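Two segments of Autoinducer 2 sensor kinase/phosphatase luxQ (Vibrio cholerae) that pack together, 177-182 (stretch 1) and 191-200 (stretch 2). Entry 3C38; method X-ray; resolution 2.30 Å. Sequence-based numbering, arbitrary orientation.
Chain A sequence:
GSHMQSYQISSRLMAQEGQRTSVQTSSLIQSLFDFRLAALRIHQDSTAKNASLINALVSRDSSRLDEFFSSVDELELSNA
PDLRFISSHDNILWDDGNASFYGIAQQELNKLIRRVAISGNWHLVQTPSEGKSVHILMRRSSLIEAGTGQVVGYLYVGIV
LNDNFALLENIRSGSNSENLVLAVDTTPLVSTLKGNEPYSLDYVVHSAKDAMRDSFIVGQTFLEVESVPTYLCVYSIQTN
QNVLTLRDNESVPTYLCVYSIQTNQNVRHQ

Stretch 1 177-182: SENLVL
Stretch 2 (191-200) STLKGNEPYS

The two stretches meet as a short antiparallel pairing that gives way to a loop held by side chains, burying 385 Å² in total. Stretch 1 is extended from Asn179 (phi/psi -159/152) through Leu180 (-134/154) and Val181 (-138/121) to Leu182 (-97/123), preceded by a turn at Glu178 (-64/-51). Val181 and Ser191 (-142/153) form a non-hydrogen-bonded antiparallel pair, CA to CA 4.3 Å, with both side chains on the same face of the sheet. Stretch 2 then leaves the extended path at Thr192 (-100/-4), where Thr192 CA lies 5.6 Å from Leu180 CA.

The backbone N and O of Leu180 are both hydrogen-bonded to Thr192. Thr192 N donates to Leu180 O at 3.0 Å, but the reciprocal amide, Leu180 N, is taken by the side-chain oxygen Thr192 OG1 at 2.8 Å and 172°. The p rotamer of Thr192, on a CB directed toward stretch 1, lets its hydroxyl stand in for a backbone carbonyl. Ser191 CA adds a CA-H...O contact to Leu180 O at 3.6 Å.

Asn179 is the polar hub. Buried, with CB directed toward stretch 2, chi1 -90° and chi2 -55°, it presents its amide to several partners. Asn179 ND2 donates to Tyr199 OH at 2.8 Å and 166°, and weakly to Glu197 OE2 at 3.3 Å; Asn179 OD1 lies 2.9 Å from Thr192 OG1. Tyr199 (chi1 51°, chi2 79°) reaches in so that Asn179 ND2 and Glu178 OE1 lie at the edge of its ring, near the ring plane. Tyr199 OH donates weakly to Glu178 OE1 at 3.5 Å, so the phenol both accepts and donates.

The apolar contact is small. Leu193 (chi1 -82°, chi2 65°) starts sideways but brings its end inward, setting Leu193 CD1 3.8 Å from Val181 CG2 and 3.7 Å from Asn179 CB. Val181 is t; Leu180 (m, t) points sideways, contributing chiefly backbone.

Hydrogen bonds within stretch 2 brace the loop. Leu193 N donates to Ser191 OG (chi1 t) at 3.0 Å. Glu197, with chi angles -68°, 86° and 13°, curls its carboxylate back to accept from Lys194 N through Glu197 OE2 and from Gly195 N through Glu197 OE1, both at 2.7 Å. Gly195 adopts 116/-13, where a CB would jam against the preceding carbonyl oxygen. Lys194 (m, m, t, m) folds back so that Lys194 NZ donates to Thr192 O at 3.2 Å.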

# COMPACT_ATOMS: atom_id res chain seq x y z
N SER A 177 5.66 18.95 -5.55
CA SER A 177 4.34 19.43 -5.94
C SER A 177 3.73 20.28 -4.84
O SER A 177 4.03 20.09 -3.66
CB SER A 177 3.42 18.24 -6.24
OG SER A 177 3.91 17.45 -7.31
N GLU A 178 2.88 21.22 -5.24
CA GLU A 178 2.20 22.11 -4.31
C GLU A 178 1.29 21.31 -3.40
O GLU A 178 1.30 21.46 -2.18
CB GLU A 178 1.33 23.09 -5.07
CG GLU A 178 1.77 24.53 -5.04
CD GLU A 178 0.76 25.41 -5.75
OE1 GLU A 178 -0.31 25.69 -5.16
OE2 GLU A 178 1.05 25.78 -6.91
N ASN A 179 0.46 20.47 -4.02
CA ASN A 179 -0.49 19.64 -3.31
C ASN A 179 -0.89 18.47 -4.20
O ASN A 179 -0.86 18.56 -5.43
CB ASN A 179 -1.75 20.44 -2.96
CG ASN A 179 -1.66 21.11 -1.60
OD1 ASN A 179 -1.41 20.47 -0.58
ND2 ASN A 179 -1.89 22.41 -1.58
N LEU A 180 -1.26 17.37 -3.54
CA LEU A 180 -1.71 16.18 -4.24
C LEU A 180 -2.98 15.64 -3.60
O LEU A 180 -3.24 15.84 -2.41
CB LEU A 180 -0.64 15.08 -4.22
CG LEU A 180 0.72 15.30 -4.88
CD1 LEU A 180 1.58 14.06 -4.58
CD2 LEU A 180 0.59 15.51 -6.39
N VAL A 181 -3.77 14.94 -4.41
CA VAL A 181 -4.99 14.31 -3.94
C VAL A 181 -5.06 12.93 -4.59
O VAL A 181 -5.04 12.81 -5.82
CB VAL A 181 -6.25 15.08 -4.38
CG1 VAL A 181 -7.48 14.35 -3.87
CG2 VAL A 181 -6.22 16.53 -3.87
N LEU A 182 -5.11 11.89 -3.77
CA LEU A 182 -5.20 10.54 -4.29
C LEU A 182 -6.68 10.19 -4.24
O LEU A 182 -7.30 10.26 -3.18
CB LEU A 182 -4.38 9.55 -3.45
CG LEU A 182 -4.49 8.07 -3.85
CD1 LEU A 182 -4.08 7.90 -5.31
CD2 LEU A 182 -3.61 7.22 -2.95
N SER A 191 -5.45 13.29 0.94
CA SER A 191 -5.07 14.58 0.37
C SER A 191 -4.02 15.28 1.22
O SER A 191 -3.94 15.05 2.43
CB SER A 191 -6.32 15.47 0.30
OG SER A 191 -5.99 16.84 0.13
N THR A 192 -3.21 16.12 0.57
CA THR A 192 -2.18 16.86 1.28
C THR A 192 -2.62 18.30 1.56
O THR A 192 -1.89 19.06 2.20
CB THR A 192 -0.87 16.94 0.47
OG1 THR A 192 -1.12 17.61 -0.76
CG2 THR A 192 -0.30 15.56 0.21
N LEU A 193 -3.80 18.69 1.07
CA LEU A 193 -4.30 20.05 1.28
C LEU A 193 -4.42 20.42 2.77
O LEU A 193 -4.94 19.64 3.57
CB LEU A 193 -5.66 20.25 0.60
CG LEU A 193 -5.59 20.57 -0.91
CD1 LEU A 193 -5.03 19.36 -1.65
CD2 LEU A 193 -6.99 20.89 -1.45
N LYS A 194 -3.91 21.61 3.12
CA LYS A 194 -3.96 22.08 4.51
C LYS A 194 -5.36 22.60 4.83
O LYS A 194 -5.85 22.45 5.94
CB LYS A 194 -2.96 23.21 4.75
CG LYS A 194 -1.63 23.06 4.04
CD LYS A 194 -0.83 21.87 4.52
CE LYS A 194 0.44 21.71 3.69
NZ LYS A 194 0.18 21.45 2.22
N GLY A 195 -5.99 23.23 3.85
CA GLY A 195 -7.33 23.75 4.06
C GLY A 195 -7.36 25.25 3.93
O GLY A 195 -8.43 25.86 3.84
N ASN A 196 -6.18 25.86 3.91
CA ASN A 196 -6.07 27.30 3.80
C ASN A 196 -5.75 27.71 2.37
O ASN A 196 -5.34 28.85 2.13
CB ASN A 196 -4.97 27.80 4.72
CG ASN A 196 -3.61 27.34 4.28
OD1 ASN A 196 -3.40 26.15 4.02
ND2 ASN A 196 -2.67 28.27 4.17
N GLU A 197 -5.91 26.78 1.43
CA GLU A 197 -5.63 27.04 0.02
C GLU A 197 -6.79 27.78 -0.66
O GLU A 197 -7.92 27.74 -0.19
CB GLU A 197 -5.40 25.72 -0.75
CG GLU A 197 -4.14 24.95 -0.42
CD GLU A 197 -4.30 24.02 0.77
OE1 GLU A 197 -5.44 23.76 1.21
OE2 GLU A 197 -3.27 23.52 1.25
N PRO A 198 -6.51 28.46 -1.79
CA PRO A 198 -7.50 29.21 -2.56
C PRO A 198 -8.49 28.26 -3.22
O PRO A 198 -9.60 28.64 -3.60
CB PRO A 198 -6.65 29.94 -3.60
CG PRO A 198 -5.31 30.08 -2.92
CD PRO A 198 -5.15 28.74 -2.28
N TYR A 199 -8.07 27.00 -3.37
CA TYR A 199 -8.89 25.97 -3.98
C TYR A 199 -9.25 24.88 -2.96
O TYR A 199 -8.44 24.56 -2.09
CB TYR A 199 -8.15 25.37 -5.18
CG TYR A 199 -6.74 24.92 -4.84
CD1 TYR A 199 -6.50 23.71 -4.18
CD2 TYR A 199 -5.64 25.71 -5.17
CE1 TYR A 199 -5.22 23.31 -3.84
CE2 TYR A 199 -4.35 25.33 -4.84
CZ TYR A 199 -4.15 24.12 -4.18
OH TYR A 199 -2.87 23.75 -3.83
N SER A 200 -10.45 24.32 -3.08
CA SER A 200 -10.89 23.28 -2.16
C SER A 200 -10.64 21.87 -2.70
O SER A 200 -10.38 21.68 -3.89
CB SER A 200 -12.39 23.43 -1.88
OG SER A 200 -13.14 23.18 -3.05